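Local coordinates for chorismatase (Streptomyces hygroscopicus, PDB 4BPS), which hydrolyses chorismate to pyruvate and a dihydroxycyclohexadiene carboxylic acid in the biosynthesis of the immunosuppressants FK506 and FK520, at residues G47-S52 with P58-H63; P81-M86 with W92-A97; N121-T126 with Q164-G169; E205-L210 with A276-R281; E304-V309 with V323-T328. One frame throughout, in Å; residues are numbered along the deposited sequence. Where two conformers were deposited one is given.

Contact 1 (G47-S52 with P58-H63); sequences GHTDVS and PRTAVH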
# COMPACT_ATOMS: atom_id res chain seq x y z
N GLY A 47 6.92 -16.89 -1.53
CA GLY A 47 6.88 -17.15 -2.95
C GLY A 47 5.83 -16.27 -3.61
O GLY A 47 5.25 -15.37 -2.98
N HIS A 48 5.60 -16.50 -4.90
CA HIS A 48 4.61 -15.71 -5.62
C HIS A 48 3.80 -16.63 -6.55
O HIS A 48 4.15 -17.81 -6.75
CB HIS A 48 5.25 -14.55 -6.39
CG HIS A 48 6.13 -14.95 -7.53
ND1 HIS A 48 7.48 -15.19 -7.39
CD2 HIS A 48 5.85 -15.13 -8.85
CE1 HIS A 48 7.98 -15.51 -8.57
NE2 HIS A 48 7.02 -15.49 -9.47
N THR A 49 2.72 -16.09 -7.08
CA THR A 49 1.85 -16.79 -8.02
C THR A 49 1.41 -15.79 -9.09
O THR A 49 1.71 -14.60 -9.03
CB THR A 49 0.58 -17.35 -7.34
OG1 THR A 49 -0.24 -16.27 -6.88
CG2 THR A 49 0.90 -18.25 -6.17
N ASP A 50 0.63 -16.29 -10.05
CA ASP A 50 -0.07 -15.39 -10.97
C ASP A 50 -1.24 -14.72 -10.24
O ASP A 50 -1.48 -14.95 -9.05
CB ASP A 50 -0.54 -16.12 -12.26
CG ASP A 50 -1.74 -17.07 -12.06
OD1 ASP A 50 -2.17 -17.34 -10.91
OD2 ASP A 50 -2.24 -17.58 -13.09
N VAL A 51 -1.92 -13.83 -10.96
CA VAL A 51 -3.14 -13.20 -10.47
C VAL A 51 -4.31 -13.97 -11.06
O VAL A 51 -4.33 -14.26 -12.28
CB VAL A 51 -3.21 -11.74 -10.91
CG1 VAL A 51 -4.53 -11.13 -10.53
CG2 VAL A 51 -2.05 -10.94 -10.32
N SER A 52 -5.32 -14.27 -10.24
CA SER A 52 -6.49 -15.00 -10.74
C SER A 52 -7.69 -14.61 -9.91
O SER A 52 -7.56 -13.91 -8.90
CB SER A 52 -6.26 -16.52 -10.66
OG SER A 52 -6.17 -16.94 -9.32
N PRO A 58 -10.35 -11.60 -6.53
CA PRO A 58 -8.96 -11.52 -7.01
C PRO A 58 -8.01 -12.01 -5.94
O PRO A 58 -8.17 -11.67 -4.75
CB PRO A 58 -8.76 -10.03 -7.24
CG PRO A 58 -10.10 -9.49 -7.51
CD PRO A 58 -11.06 -10.33 -6.69
N ARG A 59 -6.98 -12.74 -6.37
CA ARG A 59 -5.99 -13.26 -5.45
C ARG A 59 -4.62 -13.31 -6.10
O ARG A 59 -4.50 -13.63 -7.29
CB ARG A 59 -6.41 -14.68 -5.04
CG ARG A 59 -5.43 -15.46 -4.23
CD ARG A 59 -4.64 -16.39 -5.14
NE ARG A 59 -3.65 -17.17 -4.40
CZ ARG A 59 -3.07 -18.26 -4.87
NH1 ARG A 59 -3.39 -18.73 -6.07
NH2 ARG A 59 -2.18 -18.91 -4.12
N THR A 60 -3.58 -13.05 -5.31
CA THR A 60 -2.24 -13.38 -5.73
C THR A 60 -1.38 -13.53 -4.48
O THR A 60 -1.77 -13.11 -3.40
CB THR A 60 -1.65 -12.31 -6.67
OG1 THR A 60 -0.55 -12.85 -7.42
CG2 THR A 60 -1.15 -11.07 -5.93
N ALA A 61 -0.20 -14.13 -4.65
CA ALA A 61 0.78 -14.24 -3.59
C ALA A 61 1.98 -13.39 -3.92
O ALA A 61 2.44 -13.40 -5.07
CB ALA A 61 1.20 -15.69 -3.39
N VAL A 62 2.49 -12.66 -2.93
CA VAL A 62 3.69 -11.86 -3.11
C VAL A 62 4.77 -12.32 -2.13
O VAL A 62 4.48 -12.80 -1.02
CB VAL A 62 3.41 -10.33 -2.93
CG1 VAL A 62 2.56 -9.82 -4.10
CG2 VAL A 62 2.74 -10.03 -1.57
N HIS A 63 6.01 -12.21 -2.58
CA HIS A 63 7.14 -12.76 -1.84
C HIS A 63 7.73 -11.68 -0.93
O HIS A 63 8.80 -11.13 -1.18
CB HIS A 63 8.16 -13.34 -2.81
CG HIS A 63 9.23 -14.17 -2.17
ND1 HIS A 63 10.07 -14.99 -2.89
CD2 HIS A 63 9.60 -14.29 -0.86
CE1 HIS A 63 10.90 -15.59 -2.05
NE2 HIS A 63 10.64 -15.18 -0.82
O HOH W 1 9.52 -15.51 -5.56
O HOH W 2 -3.65 -16.73 -8.29
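The carbonyl oxygen of D50 is gripped by two threonine hydroxyls, one from each segment. T60 OG1 donates to D50 O across 2.8 Å, arriving well above the carbonyl plane, whereas T49 OG1 of the same loop donates to D50 O at 2.8 Å within that plane, on a lone pair. A water bonded to S52 OG lies within 2.9 Å of D50 O and may add a third, less certain bond. Lying between its backbone N and carbonyl carbon (chi1 66°), T49 OG1 also accepts from A61 N at 3.1 Å. A side chain therefore supplies the acceptor that a strand backbone would normally offer. The same hydroxyl lies over the centre of one face of the R59 guanidinium, and T49 CG2 packs against A61 CB at 3.8 Å.

Regular antiparallel pairing is confined to one end, where S52 and R59 form a hydrogen-bonded pair, R59 N to S52 O at 2.8 Å and S52 N to R59 O at 3.1 Å. At the other end G47 CA makes a CH-pi contact with a face of the H63 ring, 4.1 Å from its centroid, and a second water joins H48 ND1 to H63 ND1 at the ring edges.

Residues 47-51 and the start of edge strand 52-54 run along strand 57-62, the two strands pairing as an antiparallel hairpin at the edge of the five-stranded sheet. Strand 38-44 flanks 57-62 on the other side, its E43 salt-bridged to R59. Strand 98-105 meets V51 and T60 through V102, while its R104 donates to T60 OG1 and A61 O.

Contact 2 (P81-M86 with W92-A97); sequences PVESGM and WARTDA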
# COMPACT_ATOMS: atom_id res chain seq x y z
N PRO A 81 -19.71 -8.58 -3.27
CA PRO A 81 -19.39 -8.03 -4.59
C PRO A 81 -20.50 -8.34 -5.58
O PRO A 81 -21.10 -9.43 -5.57
CB PRO A 81 -18.11 -8.76 -4.97
CG PRO A 81 -17.45 -9.06 -3.63
CD PRO A 81 -18.62 -9.43 -2.76
N VAL A 82 -20.73 -7.39 -6.48
CA VAL A 82 -21.78 -7.53 -7.46
C VAL A 82 -21.27 -8.05 -8.81
O VAL A 82 -22.08 -8.56 -9.60
CB VAL A 82 -22.54 -6.19 -7.67
CG1 VAL A 82 -23.14 -5.73 -6.32
CG2 VAL A 82 -21.69 -5.11 -8.30
N GLU A 83 -19.98 -7.91 -9.07
CA GLU A 83 -19.39 -8.38 -10.33
C GLU A 83 -17.90 -8.51 -10.12
O GLU A 83 -17.31 -7.71 -9.37
CB GLU A 83 -19.66 -7.39 -11.46
CG GLU A 83 -19.26 -7.91 -12.83
CD GLU A 83 -19.42 -6.89 -13.95
OE1 GLU A 83 -19.36 -5.67 -13.70
OE2 GLU A 83 -19.62 -7.34 -15.12
N SER A 84 -17.29 -9.48 -10.81
CA SER A 84 -15.84 -9.63 -10.85
C SER A 84 -15.42 -9.92 -12.27
O SER A 84 -16.25 -10.34 -13.10
CB SER A 84 -15.43 -10.79 -9.95
OG SER A 84 -15.90 -10.56 -8.66
N GLY A 85 -14.14 -9.73 -12.58
CA GLY A 85 -13.64 -10.03 -13.90
C GLY A 85 -12.14 -9.90 -13.98
O GLY A 85 -11.49 -9.66 -12.96
N MSE A 86 -11.62 -10.12 -15.17
CA MSE A 86 -10.21 -9.94 -15.45
C MSE A 86 -10.08 -9.16 -16.76
O MSE A 86 -10.68 -9.55 -17.77
CB MSE A 86 -9.51 -11.28 -15.57
CG MSE A 86 -9.14 -11.96 -14.25
SE MSE A 86 -7.48 -13.05 -14.28
CE MSE A 86 -6.83 -12.55 -16.04
N TRP A 92 -10.27 -8.20 -10.78
CA TRP A 92 -11.00 -7.21 -10.01
C TRP A 92 -12.33 -7.74 -9.51
O TRP A 92 -12.92 -8.66 -10.09
CB TRP A 92 -11.20 -5.93 -10.84
CG TRP A 92 -11.87 -6.14 -12.18
CD1 TRP A 92 -11.26 -6.36 -13.38
CD2 TRP A 92 -13.28 -6.18 -12.44
NE1 TRP A 92 -12.19 -6.52 -14.38
CE2 TRP A 92 -13.44 -6.39 -13.82
CE3 TRP A 92 -14.43 -6.03 -11.64
CZ2 TRP A 92 -14.69 -6.50 -14.43
CZ3 TRP A 92 -15.69 -6.11 -12.26
CH2 TRP A 92 -15.80 -6.36 -13.64
N ALA A 93 -12.78 -7.13 -8.42
CA ALA A 93 -14.13 -7.34 -7.89
C ALA A 93 -14.67 -5.98 -7.49
O ALA A 93 -13.92 -5.15 -6.95
CB ALA A 93 -14.10 -8.27 -6.67
N ARG A 94 -15.96 -5.76 -7.71
CA ARG A 94 -16.56 -4.48 -7.35
C ARG A 94 -17.85 -4.70 -6.57
O ARG A 94 -18.59 -5.67 -6.81
CB ARG A 94 -16.86 -3.64 -8.62
CG ARG A 94 -18.01 -4.17 -9.48
CD ARG A 94 -18.11 -3.41 -10.83
NE ARG A 94 -19.31 -3.85 -11.56
CZ ARG A 94 -20.55 -3.41 -11.33
NH1 ARG A 94 -20.76 -2.45 -10.44
NH2 ARG A 94 -21.59 -3.93 -11.98
N THR A 95 -18.10 -3.79 -5.64
CA THR A 95 -19.45 -3.54 -5.15
C THR A 95 -20.00 -2.37 -5.95
O THR A 95 -19.30 -1.84 -6.81
CB THR A 95 -19.44 -3.21 -3.66
OG1 THR A 95 -18.79 -1.94 -3.48
CG2 THR A 95 -18.75 -4.30 -2.85
N ASP A 96 -21.23 -1.93 -5.73
CA ASP A 96 -21.68 -0.76 -6.47
C ASP A 96 -20.84 0.48 -6.14
O ASP A 96 -20.67 1.33 -7.02
CB ASP A 96 -23.16 -0.52 -6.27
CG ASP A 96 -24.02 -1.52 -7.05
OD1 ASP A 96 -23.57 -2.04 -8.10
OD2 ASP A 96 -25.17 -1.78 -6.63
N ALA A 97 -20.25 0.54 -4.95
CA ALA A 97 -19.53 1.74 -4.52
C ALA A 97 -18.00 1.66 -4.58
O ALA A 97 -17.36 2.72 -4.64
CB ALA A 97 -19.95 2.12 -3.10
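One face of the W92 indole is covered by backbone: G85 N sits 3.5 Å above the ring plane and over its centre, S84 C lies toward the rim, and G85 CA makes a CH-pi contact with the five-membered ring. At the indole edge comes the carboxylate of E83, whose OE1 is 3.6 Å from W92 CH2, the carboxylate and ring planes standing nearly perpendicular (89°). The R94 guanidinium has V82 CG2 over one face, 3.5 Å above the plane, and the E83 carboxylate at its edge.

The indole reaches back over the partner strand because chi1 of W92 (55°) sets CG between the backbone N and the carbonyl carbon. Its NE1 is bonded to D87, and L125 and L129 of helix 112-129 pack on the ring as well.

Strands 83-87 and 90-94 form an antiparallel beta hairpin at one edge of the six-stranded sheet. G85 and W92 are a hydrogen-bonded pair, with W92 N to G85 O at 2.9 Å, and S84 with A93 is the non-hydrogen-bonded pair beside it. A classic beta bulge interrupts the pairing where V82 and E83 both face R94: V82 N binds R94 O at 2.8 Å, but E83 N reaches it only weakly.

Beside the bulge, R94 NE donates to E83 OE1 across 2.8 Å, nearly straight (166°) and in the guanidinium plane, using the anti lone pair of the oxygen. A weak bond from NH2 reaches the same oxygen. R94 NH1 is bonded to the Y131 hydroxyl, with D96 OD1 as a long ionic partner at 3.7 Å.

Contact 3 (N121-T126 with Q164-G169); sequences NVFQLT and QALDEG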
# COMPACT_ATOMS: atom_id res chain seq x y z
N ASN A 121 -3.16 0.59 -17.54
CA ASN A 121 -4.27 -0.34 -17.51
C ASN A 121 -5.12 -0.15 -16.25
O ASN A 121 -6.36 -0.23 -16.32
CB ASN A 121 -3.79 -1.78 -17.65
CG ASN A 121 -3.27 -2.07 -19.04
OD1 ASN A 121 -3.64 -1.40 -20.00
ND2 ASN A 121 -2.38 -3.04 -19.16
N VAL A 122 -4.49 0.13 -15.11
CA VAL A 122 -5.23 0.44 -13.89
C VAL A 122 -6.08 1.71 -14.05
O VAL A 122 -7.29 1.71 -13.74
CB VAL A 122 -4.28 0.56 -12.69
CG1 VAL A 122 -4.98 1.12 -11.46
CG2 VAL A 122 -3.64 -0.80 -12.36
N PHE A 123 -5.48 2.79 -14.53
CA PHE A 123 -6.23 4.03 -14.72
C PHE A 123 -7.37 3.80 -15.71
O PHE A 123 -8.49 4.28 -15.50
CB PHE A 123 -5.34 5.17 -15.21
CG PHE A 123 -4.29 5.63 -14.23
CD1 PHE A 123 -4.59 5.94 -12.91
CD2 PHE A 123 -2.98 5.79 -14.65
CE1 PHE A 123 -3.61 6.39 -12.04
CE2 PHE A 123 -1.98 6.21 -13.77
CZ PHE A 123 -2.30 6.51 -12.47
N GLN A 124 -7.10 3.08 -16.80
CA GLN A 124 -8.14 2.83 -17.78
C GLN A 124 -9.28 1.99 -17.23
O GLN A 124 -10.43 2.25 -17.55
CB GLN A 124 -7.54 2.17 -19.01
CG GLN A 124 -8.57 1.90 -20.10
CD GLN A 124 -9.46 3.13 -20.46
OE1 GLN A 124 -8.97 4.25 -20.60
NE2 GLN A 124 -10.77 2.90 -20.62
N LEU A 125 -8.97 0.97 -16.42
CA LEU A 125 -10.01 0.13 -15.83
C LEU A 125 -10.88 0.95 -14.86
O LEU A 125 -12.11 0.83 -14.84
CB LEU A 125 -9.41 -1.06 -15.09
CG LEU A 125 -10.45 -2.06 -14.56
CD1 LEU A 125 -11.11 -2.81 -15.71
CD2 LEU A 125 -9.81 -3.03 -13.56
N THR A 126 -10.24 1.76 -14.03
CA THR A 126 -11.01 2.57 -13.10
C THR A 126 -11.93 3.51 -13.86
O THR A 126 -13.07 3.73 -13.45
CB THR A 126 -10.12 3.32 -12.09
OG1 THR A 126 -9.27 4.26 -12.76
CG2 THR A 126 -9.31 2.35 -11.22
N GLN A 164 5.40 8.03 -15.81
CA GLN A 164 5.02 8.05 -17.22
C GLN A 164 3.54 7.74 -17.40
O GLN A 164 2.86 8.37 -18.23
CB GLN A 164 5.89 7.09 -18.03
CG GLN A 164 5.63 7.11 -19.53
CD GLN A 164 6.49 6.12 -20.25
OE1 GLN A 164 7.70 6.08 -20.04
NE2 GLN A 164 5.87 5.30 -21.11
N ALA A 165 3.03 6.77 -16.65
CA ALA A 165 1.62 6.42 -16.75
C ALA A 165 0.72 7.59 -16.34
O ALA A 165 -0.34 7.79 -16.93
CB ALA A 165 1.28 5.20 -15.92
N LEU A 166 1.12 8.36 -15.32
CA LEU A 166 0.28 9.50 -14.96
C LEU A 166 0.20 10.47 -16.14
O LEU A 166 -0.88 10.99 -16.46
CB LEU A 166 0.77 10.24 -13.72
CG LEU A 166 0.29 9.72 -12.35
CD1 LEU A 166 0.97 8.43 -11.92
CD2 LEU A 166 0.50 10.79 -11.29
N ASP A 167 1.32 10.73 -16.80
CA ASP A 167 1.27 11.60 -17.97
C ASP A 167 0.43 11.02 -19.10
O ASP A 167 -0.30 11.74 -19.77
CB ASP A 167 2.68 11.86 -18.49
CG ASP A 167 3.51 12.66 -17.52
OD1 ASP A 167 2.93 13.36 -16.66
OD2 ASP A 167 4.76 12.59 -17.62
N GLU A 168 0.55 9.72 -19.34
CA GLU A 168 -0.23 9.04 -20.37
C GLU A 168 -1.72 9.10 -20.12
O GLU A 168 -2.51 9.00 -21.05
CB GLU A 168 0.24 7.59 -20.47
CG GLU A 168 1.55 7.49 -21.19
CD GLU A 168 2.28 6.16 -21.02
OE1 GLU A 168 1.89 5.34 -20.15
OE2 GLU A 168 3.23 5.93 -21.80
N GLY A 169 -2.11 9.26 -18.85
CA GLY A 169 -3.51 9.27 -18.48
C GLY A 169 -4.03 10.65 -18.17
O GLY A 169 -5.22 10.79 -17.87
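With its CG beside the backbone N and opposite the carbonyl carbon (chi1 -66°), F123 sends its ring from helix 112-129 toward helix 154-169. L166 has a similar first torsion, chi1 -86°, and although its CB leaves the helix away from F123, the bend at chi2 (75°) returns CD1 to the ring. The two side chains meet at the end of the phenyl: L166 CD1 approaches F123 CZ to 3.8 Å, at the ring edge and near its plane. The next ring carbon, F123 CE2, lies 4.0 Å from A165 CB, while A165 O stands obliquely to the ring. All three residues are buried, and no hydrogen bond crosses between the segments. The closest pair of CA atoms is F123 CA and G169 CA, 7.0 Å apart. M176, in the loop after helix 154-169, touches both F123 and L166. This is apolar packing between two helices lying against the sheet of a YjgF-like fold. One of them carries R162, which binds substrate, and the side chain of L166 lies about 4 Å from that of R162.

Contact 4 (E205-L210 with A276-R281); sequences ENPAVL and AENLRR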
# COMPACT_ATOMS: atom_id res chain seq x y z
N GLU A 205 -1.46 15.06 3.41
CA GLU A 205 -0.01 15.20 3.54
C GLU A 205 0.41 15.27 5.01
O GLU A 205 -0.44 15.39 5.91
CB GLU A 205 0.49 16.44 2.78
CG GLU A 205 0.28 16.34 1.28
CD GLU A 205 1.02 15.16 0.67
OE1 GLU A 205 2.28 15.15 0.67
OE2 GLU A 205 0.35 14.21 0.20
N ASN A 206 1.72 15.19 5.25
CA ASN A 206 2.32 15.22 6.60
C ASN A 206 3.09 16.51 6.71
O ASN A 206 3.99 16.72 5.93
CB ASN A 206 3.31 14.03 6.72
CG ASN A 206 4.15 14.00 8.03
OD1 ASN A 206 4.44 15.02 8.67
ND2 ASN A 206 4.55 12.79 8.41
N PRO A 207 2.79 17.39 7.68
CA PRO A 207 3.42 18.72 7.72
C PRO A 207 4.95 18.85 7.85
O PRO A 207 5.52 19.93 7.66
CB PRO A 207 2.81 19.34 8.98
CG PRO A 207 1.65 18.64 9.29
CD PRO A 207 1.73 17.26 8.70
N ALA A 208 5.60 17.78 8.25
CA ALA A 208 7.08 17.77 8.37
C ALA A 208 7.74 16.83 7.36
O ALA A 208 8.92 16.49 7.52
CB ALA A 208 7.48 17.40 9.79
N VAL A 209 6.99 16.43 6.33
CA VAL A 209 7.52 15.53 5.31
C VAL A 209 7.19 16.12 3.96
O VAL A 209 6.06 16.55 3.71
CB VAL A 209 6.95 14.09 5.46
CG1 VAL A 209 7.38 13.20 4.30
CG2 VAL A 209 7.44 13.48 6.79
N LEU A 210 8.20 16.17 3.09
CA LEU A 210 8.01 16.75 1.78
C LEU A 210 7.08 15.86 0.94
O LEU A 210 7.21 14.64 0.92
CB LEU A 210 9.38 16.88 1.10
CG LEU A 210 9.43 17.61 -0.25
CD1 LEU A 210 8.93 19.06 -0.15
CD2 LEU A 210 10.84 17.56 -0.81
N ALA A 276 -5.36 15.11 15.21
CA ALA A 276 -6.52 15.99 15.12
C ALA A 276 -6.28 17.23 14.26
O ALA A 276 -7.11 17.54 13.41
CB ALA A 276 -6.98 16.40 16.52
N GLU A 277 -5.19 17.94 14.50
CA GLU A 277 -5.02 19.20 13.82
C GLU A 277 -4.65 18.98 12.35
O GLU A 277 -5.09 19.75 11.51
CB GLU A 277 -4.00 20.09 14.55
CG GLU A 277 -3.74 21.44 13.91
CD GLU A 277 -4.93 22.35 13.82
OE1 GLU A 277 -5.96 22.11 14.48
OE2 GLU A 277 -4.83 23.36 13.08
N ASN A 278 -3.87 17.95 12.04
CA ASN A 278 -3.56 17.70 10.64
C ASN A 278 -4.83 17.30 9.89
O ASN A 278 -5.07 17.75 8.76
CB ASN A 278 -2.49 16.60 10.47
CG ASN A 278 -1.96 16.56 9.05
OD1 ASN A 278 -1.55 17.58 8.51
ND2 ASN A 278 -2.02 15.39 8.42
N LEU A 279 -5.64 16.45 10.50
CA LEU A 279 -6.87 16.02 9.84
C LEU A 279 -7.81 17.22 9.66
O LEU A 279 -8.37 17.40 8.57
CB LEU A 279 -7.50 14.85 10.59
CG LEU A 279 -6.69 13.54 10.49
CD1 LEU A 279 -7.47 12.42 11.13
CD2 LEU A 279 -6.30 13.15 9.07
N ARG A 280 -7.93 18.07 10.68
CA ARG A 280 -8.76 19.26 10.57
C ARG A 280 -8.32 20.13 9.40
O ARG A 280 -9.16 20.64 8.67
CB ARG A 280 -8.72 20.09 11.87
CG ARG A 280 -9.70 21.29 11.88
CD ARG A 280 -9.49 22.27 13.09
NE ARG A 280 -8.25 23.05 12.98
CZ ARG A 280 -8.13 24.17 12.27
NH1 ARG A 280 -9.18 24.67 11.62
NH2 ARG A 280 -6.96 24.80 12.21
N ARG A 281 -7.01 20.30 9.26
CA ARG A 281 -6.46 21.14 8.20
C ARG A 281 -6.75 20.55 6.81
O ARG A 281 -6.70 21.27 5.82
CB ARG A 281 -4.96 21.40 8.44
CG ARG A 281 -4.65 22.50 9.52
CD ARG A 281 -3.17 22.58 9.97
NE ARG A 281 -2.89 23.73 10.86
CZ ARG A 281 -2.49 24.94 10.45
NH1 ARG A 281 -2.33 25.17 9.14
NH2 ARG A 281 -2.26 25.96 11.34
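E205, just before the type I beta turn N206-V209, and P207 within it face N278 of helix 276-281; the turn is closed by a backbone bond from V209 N to N206 O. The CG of N278 lies anti to the backbone N (chi1 -168°), which extends the amide away from the helix toward E205 and P207. N278 ND2 donates to E205 O over 3.0 Å with an N-H...O angle of 157°, nearly in line with the carbonyl bond and close to the amide plane. The other end of the amide, N278 OD1, rests against the proline ring in van der Waals contact, 3.3 Å from P207 CD and 3.5 Å from P207 CG. I204, at the end of strand 201-204, also packs against N278.

Around the turn, N206 OD1 accepts from A208 N at 3.0 Å, an Asx turn, and both ends of its amide are also tied to helix 259-274, through R272 and N269. The side chain of E205 leads away from helix 276-281, its OE1 bonded to the T211 hydroxyl, and lies about 4 Å from that of R228, which binds substrate.

N278 ND2 also donates to V273 O, so one amide nitrogen serves two backbone carbonyls, that of E205 and that at the end of helix 259-274. Two bonds from this nitrogen would fix the rotation of the buried amide and identify its nitrogen end, linking the loop after strand 201-204 to the junction of two helices.

Contact 5 (E304-V309 with V323-T328); sequences EDLDTV and VALLHT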
# COMPACT_ATOMS: atom_id res chain seq x y z
N GLU A 304 17.90 -9.61 11.66
CA GLU A 304 18.38 -9.39 13.01
C GLU A 304 17.72 -8.19 13.68
O GLU A 304 17.90 -8.00 14.87
CB GLU A 304 19.92 -9.24 13.02
CG GLU A 304 20.44 -8.00 12.28
CD GLU A 304 21.83 -8.19 11.66
OE1 GLU A 304 22.81 -8.32 12.42
OE2 GLU A 304 21.96 -8.19 10.41
N ASP A 305 16.95 -7.40 12.92
CA ASP A 305 16.20 -6.26 13.47
C ASP A 305 14.74 -6.55 13.75
O ASP A 305 14.08 -5.70 14.35
CB ASP A 305 16.28 -5.05 12.53
CG ASP A 305 17.67 -4.46 12.42
OD1 ASP A 305 18.50 -4.67 13.32
OD2 ASP A 305 17.91 -3.71 11.43
N LEU A 306 14.20 -7.70 13.33
CA LEU A 306 12.76 -7.87 13.44
C LEU A 306 12.29 -7.84 14.88
O LEU A 306 11.31 -7.18 15.18
CB LEU A 306 12.29 -9.16 12.74
CG LEU A 306 11.64 -8.92 11.35
CD1 LEU A 306 12.74 -8.86 10.29
CD2 LEU A 306 10.58 -9.91 10.93
N ASP A 307 12.99 -8.52 15.79
CA ASP A 307 12.52 -8.50 17.17
C ASP A 307 12.70 -7.11 17.80
O ASP A 307 11.87 -6.69 18.58
CB ASP A 307 13.19 -9.57 18.01
CG ASP A 307 12.43 -9.83 19.30
OD1 ASP A 307 11.25 -10.26 19.21
OD2 ASP A 307 12.98 -9.59 20.39
N THR A 308 13.78 -6.42 17.47
CA THR A 308 14.01 -5.07 17.94
C THR A 308 12.81 -4.19 17.56
O THR A 308 12.24 -3.48 18.39
CB THR A 308 15.30 -4.50 17.32
OG1 THR A 308 16.41 -5.33 17.71
CG2 THR A 308 15.56 -3.07 17.78
N VAL A 309 12.43 -4.27 16.29
CA VAL A 309 11.31 -3.49 15.80
C VAL A 309 9.98 -3.91 16.43
O VAL A 309 9.17 -3.06 16.79
CB VAL A 309 11.26 -3.55 14.26
CG1 VAL A 309 9.95 -3.01 13.71
CG2 VAL A 309 12.44 -2.80 13.66
N VAL A 323 -0.98 -6.90 13.87
CA VAL A 323 0.31 -6.41 13.41
C VAL A 323 1.06 -7.57 12.78
O VAL A 323 1.14 -8.64 13.38
CB VAL A 323 1.13 -5.79 14.58
CG1 VAL A 323 2.44 -5.26 14.08
CG2 VAL A 323 0.37 -4.67 15.29
N ALA A 324 1.52 -7.39 11.56
CA ALA A 324 2.29 -8.41 10.85
C ALA A 324 3.65 -7.84 10.48
O ALA A 324 3.73 -6.83 9.78
CB ALA A 324 1.57 -8.83 9.59
N LEU A 325 4.71 -8.50 10.92
CA LEU A 325 6.07 -8.11 10.54
C LEU A 325 6.50 -8.93 9.33
O LEU A 325 6.26 -10.13 9.28
CB LEU A 325 7.06 -8.28 11.70
CG LEU A 325 7.24 -7.03 12.59
CD1 LEU A 325 5.96 -6.75 13.36
CD2 LEU A 325 8.42 -7.17 13.52
N LEU A 326 7.12 -8.27 8.36
CA LEU A 326 7.55 -8.89 7.11
C LEU A 326 9.01 -8.49 6.87
O LEU A 326 9.33 -7.31 6.90
CB LEU A 326 6.67 -8.42 5.95
CG LEU A 326 5.20 -8.90 6.02
CD1 LEU A 326 4.34 -8.11 5.03
CD2 LEU A 326 5.11 -10.40 5.74
N HIS A 327 9.85 -9.48 6.59
CA HIS A 327 11.26 -9.27 6.36
C HIS A 327 11.49 -9.00 4.88
O HIS A 327 11.42 -9.94 4.07
CB HIS A 327 12.02 -10.51 6.80
CG HIS A 327 13.47 -10.44 6.51
ND1 HIS A 327 14.22 -11.54 6.18
CD2 HIS A 327 14.31 -9.37 6.45
CE1 HIS A 327 15.47 -11.16 5.96
NE2 HIS A 327 15.54 -9.85 6.11
N THR A 328 11.72 -7.74 4.51
CA THR A 328 11.86 -7.38 3.11
C THR A 328 12.48 -5.97 3.01
O THR A 328 12.51 -5.23 3.99
CB THR A 328 10.49 -7.45 2.41
OG1 THR A 328 10.69 -7.56 0.99
CG2 THR A 328 9.61 -6.25 2.75
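A beta-alpha-beta unit, strand 296-300, helix 306-314 and strand 323-327, is closed here: the first turn of the helix packs on the last strand through leucines. The two strands are parallel neighbours, and the helix crosses over one face of the sheet between them. L306 contributes the largest share of the contact and divides its two methyls between alternate residues of the strand. Its CD2 lies 4.0 Å from L325 CB, while L306 CD1 reaches H327 CB at 3.9 Å and stands obliquely to the imidazole. L306 and L325 lie alongside one another pointing opposite ways, and the H327 side chain lies across L306.

V298 of the first strand touches both V309 and L325, and V300 touches L306, so the same helix face covers both strands. One turn on from L306, V309 CG1 comes within 4.4 Å of L325 CD2; the V309 side chain is about 9 Å from that of E338, the catalytic proton acceptor. H327 faces a different environment at its polar end, where ND1 is bonded to T66 OG1. No hydrogen bond joins segments 304-309 and 323-328, and the closest approach is that of a methyl to a backbone carbonyl, L325 CD2 to L306 O at 3.3 Å.

In the fold
Contacts 3 and 5 are buried and apolar, joining helix to helix and helix to strand without a hydrogen bond. Contacts 1, 2 and 4 are partly buried and rely on polar groups: threonine hydroxyls and waters in contact 1, backbone pairing and a salt bridge in contact 2, a single asparagine amide in contact 4. Contacts 1 and 2 lie on different sheets yet touch, P58 packing on W92 and A93. Contact 2 reaches helix 112-129 of contact 3 through the indole. Contact 4 stands apart, its centre about 35 Å from that of contact 1 across the chain's centre. Contacts 2 and 5 likewise lie on opposite sides of that centre.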